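Local coordinates for protein D-ribulose-5-phosphate 3-epimerase, putative (Plasmodium falciparum, PDB 1TQX) that probably catalyses the interconversion of D-ribulose 5-phosphate and D-xylulose 5-phosphate, using a bound divalent metal ion inside a TIM barrel, at residues F66-M72 against S86-H92; W116-K122 against I139-M145; T24-E28 against Y61-I65. All coordinates share one frame; numbering follows the deposited sequence.

Contact 1 of 3, residues F66-M72 against S86-H92; sequences FFDVHLM and SNQLTFH. With ZN (zinc ion), chain D.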
loop_
_atom_site.group_PDB
_atom_site.type_symbol
_atom_site.label_atom_id
_atom_site.label_comp_id
_atom_site.label_asym_id
_atom_site.label_seq_id
_atom_site.Cartn_x
_atom_site.Cartn_y
_atom_site.Cartn_z
ATOM N N PHE A 66 1.618 -6.350 10.455
ATOM C CA PHE A 66 0.477 -5.489 10.117
ATOM C C PHE A 66 -0.114 -5.849 8.743
ATOM O O PHE A 66 0.607 -5.885 7.747
ATOM C CB PHE A 66 0.998 -4.047 10.121
ATOM C CG PHE A 66 -0.051 -2.980 9.946
ATOM C CD1 PHE A 66 -0.491 -2.239 11.043
ATOM C CD2 PHE A 66 -0.486 -2.610 8.674
ATOM C CE1 PHE A 66 -1.337 -1.135 10.875
ATOM C CE2 PHE A 66 -1.335 -1.508 8.493
ATOM C CZ PHE A 66 -1.755 -0.770 9.597
ATOM N N PHE A 67 -1.421 -6.099 8.695
ATOM C CA PHE A 67 -2.088 -6.454 7.445
ATOM C C PHE A 67 -2.519 -5.215 6.663
ATOM O O PHE A 67 -3.485 -4.538 7.022
ATOM C CB PHE A 67 -3.303 -7.353 7.732
ATOM C CG PHE A 67 -2.973 -8.827 7.803
ATOM C CD1 PHE A 67 -1.863 -9.288 8.517
ATOM C CD2 PHE A 67 -3.790 -9.761 7.171
ATOM C CE1 PHE A 67 -1.583 -10.661 8.592
ATOM C CE2 PHE A 67 -3.516 -11.135 7.242
ATOM C CZ PHE A 67 -2.414 -11.582 7.953
ATOM N N ASP A 68 -1.791 -4.923 5.592
ATOM C CA ASP A 68 -2.066 -3.763 4.754
ATOM C C ASP A 68 -2.696 -4.229 3.434
ATOM O O ASP A 68 -2.012 -4.724 2.536
ATOM C CB ASP A 68 -0.747 -3.013 4.541
ATOM C CG ASP A 68 -0.869 -1.854 3.590
ATOM O OD1 ASP A 68 -1.885 -1.125 3.635
ATOM O OD2 ASP A 68 0.087 -1.659 2.807
ATOM N N VAL A 69 -4.011 -4.058 3.332
ATOM C CA VAL A 69 -4.762 -4.498 2.157
ATOM C C VAL A 69 -5.039 -3.399 1.141
ATOM O O VAL A 69 -5.698 -2.403 1.446
ATOM C CB VAL A 69 -6.117 -5.139 2.572
ATOM C CG1 VAL A 69 -6.771 -5.791 1.361
ATOM C CG2 VAL A 69 -5.894 -6.171 3.681
ATOM N N HIS A 70 -4.534 -3.591 -0.075
ATOM C CA HIS A 70 -4.729 -2.631 -1.154
ATOM C C HIS A 70 -5.861 -3.165 -2.027
ATOM O O HIS A 70 -5.682 -4.134 -2.763
ATOM C CB HIS A 70 -3.442 -2.493 -1.979
ATOM C CG HIS A 70 -3.541 -1.510 -3.104
ATOM N ND1 HIS A 70 -2.499 -1.278 -3.978
ATOM C CD2 HIS A 70 -4.557 -0.712 -3.511
ATOM C CE1 HIS A 70 -2.871 -0.383 -4.876
ATOM N NE2 HIS A 70 -4.114 -0.024 -4.615
ATOM N N LEU A 71 -7.021 -2.527 -1.939
ATOM C CA LEU A 71 -8.193 -2.943 -2.696
ATOM C C LEU A 71 -8.271 -2.336 -4.094
ATOM O O LEU A 71 -8.804 -1.247 -4.276
ATOM C CB LEU A 71 -9.465 -2.587 -1.914
ATOM C CG LEU A 71 -9.580 -3.237 -0.527
ATOM C CD1 LEU A 71 -10.669 -2.546 0.293
ATOM C CD2 LEU A 71 -9.876 -4.722 -0.690
ATOM N N MET A 72 -7.715 -3.036 -5.078
ATOM C CA MET A 72 -7.781 -2.573 -6.463
ATOM C C MET A 72 -9.008 -3.278 -7.023
ATOM O O MET A 72 -8.907 -4.158 -7.878
ATOM C CB MET A 72 -6.527 -2.989 -7.237
ATOM C CG MET A 72 -5.298 -2.173 -6.869
ATOM S SD MET A 72 -3.766 -2.761 -7.629
ATOM C CE MET A 72 -3.099 -3.758 -6.306
ATOM N N SER A 86 -7.995 -7.497 9.460
ATOM C CA SER A 86 -6.831 -6.835 8.866
ATOM C C SER A 86 -6.523 -5.549 9.638
ATOM O O SER A 86 -7.179 -5.263 10.642
ATOM C CB SER A 86 -7.082 -6.536 7.383
ATOM O OG SER A 86 -7.011 -7.736 6.620
ATOM N N ASN A 87 -5.537 -4.775 9.184
ATOM C CA ASN A 87 -5.159 -3.547 9.886
ATOM C C ASN A 87 -5.455 -2.248 9.138
ATOM O O ASN A 87 -5.859 -1.253 9.744
ATOM C CB ASN A 87 -3.680 -3.612 10.269
ATOM C CG ASN A 87 -3.422 -4.593 11.383
ATOM O OD1 ASN A 87 -3.791 -4.350 12.537
ATOM N ND2 ASN A 87 -2.810 -5.720 11.051
ATOM N N GLN A 88 -5.230 -2.243 7.829
ATOM C CA GLN A 88 -5.544 -1.075 7.024
ATOM C C GLN A 88 -6.167 -1.510 5.720
ATOM O O GLN A 88 -5.731 -2.490 5.113
ATOM C CB GLN A 88 -4.304 -0.230 6.709
ATOM C CG GLN A 88 -4.604 0.887 5.706
ATOM C CD GLN A 88 -3.469 1.890 5.563
ATOM O OE1 GLN A 88 -3.528 2.987 6.108
ATOM N NE2 GLN A 88 -2.428 1.509 4.832
ATOM N N LEU A 89 -7.200 -0.786 5.304
ATOM C CA LEU A 89 -7.869 -1.056 4.044
ATOM C C LEU A 89 -7.675 0.191 3.195
ATOM O O LEU A 89 -8.035 1.298 3.605
ATOM C CB LEU A 89 -9.368 -1.315 4.250
ATOM C CG LEU A 89 -9.776 -2.508 5.121
ATOM C CD1 LEU A 89 -11.306 -2.679 5.036
ATOM C CD2 LEU A 89 -9.074 -3.786 4.658
ATOM N N THR A 90 -7.081 0.010 2.022
ATOM C CA THR A 90 -6.828 1.120 1.110
ATOM C C THR A 90 -7.666 0.945 -0.149
ATOM O O THR A 90 -7.535 -0.058 -0.853
ATOM C CB THR A 90 -5.327 1.176 0.719
ATOM O OG1 THR A 90 -4.542 1.430 1.890
ATOM C CG2 THR A 90 -5.067 2.276 -0.313
ATOM N N PHE A 91 -8.542 1.907 -0.427
ATOM C CA PHE A 91 -9.375 1.818 -1.622
ATOM C C PHE A 91 -8.945 2.880 -2.623
ATOM O O PHE A 91 -8.209 3.807 -2.274
ATOM C CB PHE A 91 -10.865 1.976 -1.260
ATOM C CG PHE A 91 -11.228 3.325 -0.704
ATOM C CD1 PHE A 91 -11.589 4.371 -1.553
ATOM C CD2 PHE A 91 -11.237 3.545 0.671
ATOM C CE1 PHE A 91 -11.956 5.619 -1.037
ATOM C CE2 PHE A 91 -11.603 4.792 1.194
ATOM C CZ PHE A 91 -11.962 5.826 0.336
ATOM N N HIS A 92 -9.387 2.737 -3.871
ATOM C CA HIS A 92 -9.024 3.693 -4.908
ATOM C C HIS A 92 -9.992 4.850 -5.072
ATOM O O HIS A 92 -11.204 4.667 -5.107
ATOM C CB HIS A 92 -8.843 2.973 -6.249
ATOM C CG HIS A 92 -7.447 2.482 -6.476
ATOM N ND1 HIS A 92 -6.466 3.271 -7.042
ATOM C CD2 HIS A 92 -6.839 1.326 -6.119
ATOM C CE1 HIS A 92 -5.315 2.625 -7.017
ATOM N NE2 HIS A 92 -5.513 1.442 -6.458
HETATM ZN ZN ZN D . -0.535 -2.449 -3.735
HETATM O O HOH W 1 -2.114 0.442 1.338
HETATM O O HOH W 2 -11.011 0.336 -4.524
#

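Contact 2 of 3, residues W116-K122 against I139-M145; sequences WCGISIK and INTVLVM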
loop_
_atom_site.group_PDB
_atom_site.type_symbol
_atom_site.label_atom_id
_atom_site.label_comp_id
_atom_site.label_asym_id
_atom_site.label_seq_id
_atom_site.Cartn_x
_atom_site.Cartn_y
_atom_site.Cartn_z
ATOM N N TRP A 116 -7.282 1.255 9.962
ATOM C CA TRP A 116 -6.638 2.416 9.359
ATOM C C TRP A 116 -7.264 2.514 7.972
ATOM O O TRP A 116 -7.669 1.496 7.402
ATOM C CB TRP A 116 -5.135 2.181 9.215
ATOM C CG TRP A 116 -4.321 2.626 10.389
ATOM C CD1 TRP A 116 -4.718 2.684 11.692
ATOM C CD2 TRP A 116 -2.952 3.052 10.366
ATOM N NE1 TRP A 116 -3.681 3.121 12.486
ATOM C CE2 TRP A 116 -2.586 3.353 11.696
ATOM C CE3 TRP A 116 -1.999 3.207 9.348
ATOM C CZ2 TRP A 116 -1.302 3.800 12.038
ATOM C CZ3 TRP A 116 -0.720 3.653 9.687
ATOM C CH2 TRP A 116 -0.385 3.944 11.022
ATOM N N CYS A 117 -7.361 3.724 7.429
ATOM C CA CYS A 117 -7.928 3.896 6.098
ATOM C C CYS A 117 -6.928 4.538 5.148
ATOM O O CYS A 117 -6.330 5.574 5.450
ATOM C CB CYS A 117 -9.199 4.755 6.136
ATOM S SG CYS A 117 -9.877 5.127 4.477
ATOM N N GLY A 118 -6.738 3.897 4.005
ATOM C CA GLY A 118 -5.836 4.434 3.014
ATOM C C GLY A 118 -6.614 4.729 1.747
ATOM O O GLY A 118 -7.676 4.148 1.513
ATOM N N ILE A 119 -6.112 5.654 0.942
ATOM C CA ILE A 119 -6.761 5.966 -0.322
ATOM C C ILE A 119 -5.645 6.023 -1.358
ATOM O O ILE A 119 -4.578 6.587 -1.103
ATOM C CB ILE A 119 -7.546 7.308 -0.273
ATOM C CG1 ILE A 119 -8.419 7.433 -1.526
ATOM C CG2 ILE A 119 -6.587 8.497 -0.181
ATOM C CD1 ILE A 119 -9.413 8.590 -1.481
ATOM N N SER A 120 -5.882 5.415 -2.513
ATOM C CA SER A 120 -4.874 5.384 -3.557
ATOM C C SER A 120 -5.292 6.109 -4.834
ATOM O O SER A 120 -6.482 6.215 -5.145
ATOM C CB SER A 120 -4.523 3.927 -3.889
ATOM O OG SER A 120 -3.481 3.847 -4.850
ATOM N N ILE A 121 -4.293 6.619 -5.550
ATOM C CA ILE A 121 -4.499 7.308 -6.819
ATOM C C ILE A 121 -3.551 6.722 -7.864
ATOM O O ILE A 121 -2.379 6.466 -7.580
ATOM C CB ILE A 121 -4.231 8.838 -6.722
ATOM C CG1 ILE A 121 -2.913 9.098 -5.988
ATOM C CG2 ILE A 121 -5.411 9.538 -6.063
ATOM C CD1 ILE A 121 -2.520 10.567 -5.931
ATOM N N LYS A 122 -4.069 6.510 -9.070
ATOM C CA LYS A 122 -3.278 5.966 -10.162
ATOM C C LYS A 122 -2.409 7.067 -10.787
ATOM O O LYS A 122 -2.637 8.256 -10.558
ATOM C CB LYS A 122 -4.205 5.325 -11.201
ATOM C CG LYS A 122 -5.024 4.170 -10.621
ATOM C CD LYS A 122 -5.686 3.300 -11.685
ATOM C CE LYS A 122 -6.826 4.010 -12.391
ATOM N NZ LYS A 122 -7.464 3.144 -13.435
ATOM N N ILE A 139 -8.063 9.992 6.695
ATOM C CA ILE A 139 -7.114 9.154 5.967
ATOM C C ILE A 139 -5.772 8.998 6.670
ATOM O O ILE A 139 -5.085 9.976 6.946
ATOM C CB ILE A 139 -6.857 9.721 4.548
ATOM C CG1 ILE A 139 -8.187 9.921 3.810
ATOM C CG2 ILE A 139 -5.948 8.783 3.764
ATOM C CD1 ILE A 139 -9.020 8.664 3.658
ATOM N N ASN A 140 -5.400 7.752 6.948
ATOM C CA ASN A 140 -4.132 7.455 7.604
ATOM C C ASN A 140 -2.983 7.384 6.599
ATOM O O ASN A 140 -1.844 7.732 6.921
ATOM C CB ASN A 140 -4.213 6.106 8.324
ATOM C CG ASN A 140 -5.207 6.108 9.469
ATOM O OD1 ASN A 140 -4.907 6.576 10.568
ATOM N ND2 ASN A 140 -6.400 5.590 9.213
ATOM N N THR A 141 -3.288 6.934 5.386
ATOM C CA THR A 141 -2.267 6.757 4.359
ATOM C C THR A 141 -2.759 7.060 2.947
ATOM O O THR A 141 -3.902 6.755 2.600
ATOM C CB THR A 141 -1.785 5.282 4.317
ATOM O OG1 THR A 141 -1.405 4.848 5.628
ATOM C CG2 THR A 141 -0.601 5.132 3.355
ATOM N N VAL A 142 -1.889 7.658 2.141
ATOM C CA VAL A 142 -2.196 7.917 0.742
ATOM C C VAL A 142 -1.195 7.050 -0.016
ATOM O O VAL A 142 0.012 7.160 0.197
ATOM C CB VAL A 142 -1.987 9.387 0.330
ATOM C CG1 VAL A 142 -2.130 9.518 -1.185
ATOM C CG2 VAL A 142 -3.024 10.269 1.007
ATOM N N LEU A 143 -1.703 6.167 -0.868
ATOM C CA LEU A 143 -0.849 5.277 -1.644
ATOM C C LEU A 143 -0.686 5.849 -3.050
ATOM O O LEU A 143 -1.613 5.801 -3.860
ATOM C CB LEU A 143 -1.486 3.876 -1.706
ATOM C CG LEU A 143 -0.681 2.672 -2.221
ATOM C CD1 LEU A 143 -1.530 1.410 -2.051
ATOM C CD2 LEU A 143 -0.301 2.855 -3.675
ATOM N N VAL A 144 0.491 6.406 -3.321
ATOM C CA VAL A 144 0.802 6.985 -4.620
ATOM C C VAL A 144 1.349 5.878 -5.520
ATOM O O VAL A 144 2.461 5.397 -5.307
ATOM C CB VAL A 144 1.874 8.110 -4.492
ATOM C CG1 VAL A 144 2.279 8.615 -5.874
ATOM C CG2 VAL A 144 1.334 9.257 -3.646
ATOM N N MET A 145 0.561 5.453 -6.505
ATOM C CA MET A 145 1.018 4.414 -7.423
ATOM C C MET A 145 2.153 4.999 -8.254
ATOM O O MET A 145 2.011 6.086 -8.821
ATOM C CB MET A 145 -0.102 3.971 -8.371
ATOM C CG MET A 145 -1.227 3.168 -7.731
ATOM S SD MET A 145 -0.661 1.654 -6.914
ATOM C CE MET A 145 0.090 0.761 -8.259
HETATM O O HOH W 3 0.007 8.074 -8.545
#

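Contact 3 of 3, residues T24-E28 against Y61-I65; sequences TQRME and YTKSI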
loop_
_atom_site.group_PDB
_atom_site.type_symbol
_atom_site.label_atom_id
_atom_site.label_comp_id
_atom_site.label_asym_id
_atom_site.label_seq_id
_atom_site.Cartn_x
_atom_site.Cartn_y
_atom_site.Cartn_z
ATOM N N THR A 24 4.885 -14.997 4.145
ATOM C CA THR A 24 4.599 -13.909 5.076
ATOM C C THR A 24 5.341 -14.098 6.395
ATOM O O THR A 24 5.835 -13.130 6.985
ATOM C CB THR A 24 3.085 -13.796 5.360
ATOM O OG1 THR A 24 2.378 -13.613 4.126
ATOM C CG2 THR A 24 2.804 -12.600 6.263
ATOM N N GLN A 25 5.412 -15.344 6.858
ATOM C CA GLN A 25 6.118 -15.654 8.095
ATOM C C GLN A 25 7.594 -15.317 7.883
ATOM O O GLN A 25 8.259 -14.802 8.779
ATOM C CB GLN A 25 5.945 -17.138 8.451
ATOM C CG GLN A 25 4.492 -17.514 8.773
ATOM C CD GLN A 25 4.290 -18.999 9.015
ATOM O OE1 GLN A 25 4.893 -19.834 8.344
ATOM N NE2 GLN A 25 3.418 -19.336 9.963
ATOM N N ARG A 26 8.091 -15.603 6.685
ATOM C CA ARG A 26 9.477 -15.316 6.340
ATOM C C ARG A 26 9.716 -13.804 6.401
ATOM O O ARG A 26 10.675 -13.343 7.019
ATOM C CB ARG A 26 9.769 -15.861 4.939
ATOM C CG ARG A 26 11.186 -15.665 4.437
ATOM C CD ARG A 26 11.252 -16.065 2.964
ATOM N NE ARG A 26 12.244 -15.286 2.234
ATOM C CZ ARG A 26 12.129 -14.955 0.955
ATOM N NH1 ARG A 26 11.060 -15.336 0.264
ATOM N NH2 ARG A 26 13.084 -14.244 0.366
ATOM N N MET A 27 8.842 -13.026 5.768
ATOM C CA MET A 27 8.988 -11.573 5.788
ATOM C C MET A 27 8.941 -11.072 7.232
ATOM O O MET A 27 9.672 -10.156 7.619
ATOM C CB MET A 27 7.872 -10.912 4.967
ATOM C CG MET A 27 7.999 -11.133 3.451
ATOM S SD MET A 27 9.572 -10.487 2.802
ATOM C CE MET A 27 10.475 -12.013 2.526
ATOM N N GLU A 28 8.075 -11.688 8.025
ATOM C CA GLU A 28 7.923 -11.330 9.429
ATOM C C GLU A 28 9.237 -11.598 10.168
ATOM O O GLU A 28 9.713 -10.759 10.929
ATOM C CB GLU A 28 6.782 -12.155 10.039
ATOM C CG GLU A 28 6.310 -11.715 11.412
ATOM C CD GLU A 28 4.999 -12.386 11.802
ATOM O OE1 GLU A 28 4.954 -13.637 11.843
ATOM O OE2 GLU A 28 4.017 -11.662 12.060
ATOM N N TYR A 61 -1.935 -17.736 10.723
ATOM C CA TYR A 61 -0.534 -18.138 10.827
ATOM C C TYR A 61 0.506 -17.045 11.049
ATOM O O TYR A 61 1.703 -17.333 11.088
ATOM C CB TYR A 61 -0.160 -18.951 9.583
ATOM C CG TYR A 61 -1.110 -20.096 9.322
ATOM C CD1 TYR A 61 -2.108 -19.996 8.353
ATOM C CD2 TYR A 61 -1.037 -21.268 10.071
ATOM C CE1 TYR A 61 -3.012 -21.042 8.137
ATOM C CE2 TYR A 61 -1.936 -22.317 9.865
ATOM C CZ TYR A 61 -2.916 -22.200 8.901
ATOM O OH TYR A 61 -3.796 -23.242 8.698
ATOM N N THR A 62 0.065 -15.802 11.193
ATOM C CA THR A 62 0.996 -14.701 11.410
ATOM C C THR A 62 1.002 -14.272 12.867
ATOM O O THR A 62 0.169 -14.716 13.662
ATOM C CB THR A 62 0.634 -13.477 10.548
ATOM O OG1 THR A 62 -0.703 -13.053 10.855
ATOM C CG2 THR A 62 0.732 -13.818 9.066
ATOM N N LYS A 63 1.945 -13.406 13.214
ATOM C CA LYS A 63 2.048 -12.924 14.579
ATOM C C LYS A 63 1.807 -11.426 14.675
ATOM O O LYS A 63 0.663 -10.978 14.700
ATOM C CB LYS A 63 3.419 -13.291 15.156
ATOM C CG LYS A 63 3.578 -14.790 15.373
ATOM C CD LYS A 63 4.944 -15.170 15.925
ATOM C CE LYS A 63 6.039 -14.949 14.896
ATOM N NZ LYS A 63 7.351 -15.476 15.366
ATOM N N SER A 64 2.880 -10.649 14.708
ATOM C CA SER A 64 2.756 -9.201 14.831
ATOM C C SER A 64 2.632 -8.414 13.528
ATOM O O SER A 64 2.218 -7.258 13.553
ATOM C CB SER A 64 3.950 -8.644 15.615
ATOM O OG SER A 64 4.025 -9.212 16.908
ATOM N N ILE A 65 2.964 -9.021 12.394
ATOM C CA ILE A 65 2.916 -8.274 11.143
ATOM C C ILE A 65 1.557 -7.630 10.819
ATOM O O ILE A 65 0.507 -8.261 10.914
ATOM C CB ILE A 65 3.431 -9.142 9.965
ATOM C CG1 ILE A 65 3.907 -8.227 8.833
ATOM C CG2 ILE A 65 2.345 -10.102 9.487
ATOM C CD1 ILE A 65 4.876 -8.895 7.859
HETATM O O HOH W 4 4.127 -16.503 12.471
#

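Contact 1 of 3, residues F66-M72 against S86-H92
His-70 and His-92 meet rim to rim at the C-terminal ends of two neighbouring parallel strands of the TIM barrel, a worked example of how one barrel face is turned into a metal site. The imidazole planes differ by 28°, and NE2 of His-70 donates to NE2 of His-92 over 2.7 Å; the bond leaves nearly in the plane of the donor ring but reaches the acceptor ring tilted from its plane. With CG anti to the backbone N (chi1 -179°), the His-70 ring stands on the barrel-interior face and directs ND1 to the zinc ion at 2.3 Å, where His-36, Asp-38 and Asp-179 complete the site. ND1 of His-92 is itself bonded to Glu-94.

Further down the same face, Asp-68 and Gln-88 run side by side. NE2 of Gln-88 donates to OD1 of Asp-68 over 2.9 Å, from above the carboxylate plane, and a water joins that OD1 to OG1 of Thr-90. The other oxygen, OD2, accepts from His-36 and Gln-177. Where strand 66-72 begins, CB of Asn-87, still in the loop before its own strand, sits over the centre of the Phe-66 ring in a CH-pi contact, 3.3 Å from the centroid. On the opposite face, CB of Val-69 packs on CD2 of Leu-89 at 3.9 Å, and Leu-89 in turn touches Ile-110 of helix 100-111.

The chemistry implies a second shell: the bond to His-92, together with the zinc, would hold the His-70 ring in its rotation, Asp-68, through OD2, probably orients a second ligand, His-36, and Gln-88 probably steadies Asp-68.

Contact 2 of 3, residues W116-K122 against I139-M145
Ser-120 carries its OG anti to the backbone N (chi1 -176°), which swings the hydroxyl across to Leu-143, while Asn-140, with CG anti to its carbonyl carbon (chi1 -65°), lays its amide against the indole of Trp-116. Both pairings belong to a beta-alpha-beta unit of the TIM barrel, in which strand 116-121, helix 131-134 and strand 141-145 follow one another and the two strands lie parallel.

The amide of Asn-140 and the indole are stacked with planes 10° apart, CG of Asn-140 standing 3.7 Å from CG of Trp-116 over one face of the ring. Next to this stack the backbone ladder begins, with Asn-140 N donating to Cys-117 O over 2.8 Å. Gly-118 brings its CA to 3.0 Å from Thr-141 O, a CA-H...O contact beside the regular bond from Ile-119 N to that oxygen.

The outward face is apolar. CG2 of Ile-119 touches CG2 of Ile-139 at 4.0 Å and lies alongside Val-142, and SG of Cys-117 meets CD1 of Ile-139 at 3.7 Å, close to helix 100-111. Leu-143 is on the other face, among the residues around the zinc site, and its CD2 packs against OG of Ser-120.

At the C-terminal end a water donates to both Ile-121 O and Met-145 O. One carbonyl is gripped twice: Leu-143 O accepts from OG of Ser-120 at 2.9 Å and from Ile-121 N at 3.3 Å, the two donors arriving from opposite faces of its plane.

Contact 3 of 3, residues T24-E28 against Y61-I65
Segment 24-28 is a turn and more of helix 20-29, with Glu-28 N bonded to Thr-24 O, whereas 61-65 is an irregular loop leading into strand 66-72. The CA atoms come nearest at two places, Gln-25 to Thr-62 at 6.2 Å and Glu-28 to Ile-65 at 6.1 Å, so the loop passes beside the helix and side chains do the bridging.

Glu-28 carries the contact. Its chain, extended with CG anti to the backbone N (chi1 -168°), drives the carboxylate into the bend of the loop. There OE2 takes two backbone N-H groups: Lys-63 N at 2.9 Å on its syn lone pair and Ile-65 N, also at 2.9 Å, on the anti one. CB of Ile-65 presses up to OE2 at 3.3 Å. Nearer the start of the loop, Gln-25 reaches over to donate NE2 to Tyr-61 O across 2.9 Å, nearly straight at 164°, and a water links that same carbonyl to OE1 of Glu-28. Beneath this polar layer, CG2 of Thr-24 meets CG2 of Thr-62 at 3.7 Å, and Thr-24 and Ile-65 both pack on Ile-35 of strand 34-40. OG1 of Thr-24 turns back to Leu-20 O of its own helix.

This joins the first helix of the barrel to the loop before its third strand. The chemistry implies that one carboxylate oxygen, by accepting two main-chain N-H groups, probably stabilises the bend of the loop, which would probably favour the ionised form of Glu-28.

Contacts 1 and 2 are successive parts of one barrel wall, their centres about 9 Å apart, because strands 88-92 and 116-121 are neighbours. Among the polar links between them are Phe-91 O to Ser-120 N at 2.8 Å and Gln-88 OE1 to Thr-141 OG1 at 2.9 Å, both probable hydrogen bonds. Contact 1 supplies a zinc ligand, and contact 2 lines the same site, CD1 of Leu-143 packing 3.4 Å from ND1 of His-70. Contact 3 lies on the periphery, its centre about 16 Å from that of contact 1 and about 23 Å from that of contact 2. Its loop runs directly into strand 66-72, and OG1 of Thr-62 touches CE1 of Phe-67 at 3.4 Å.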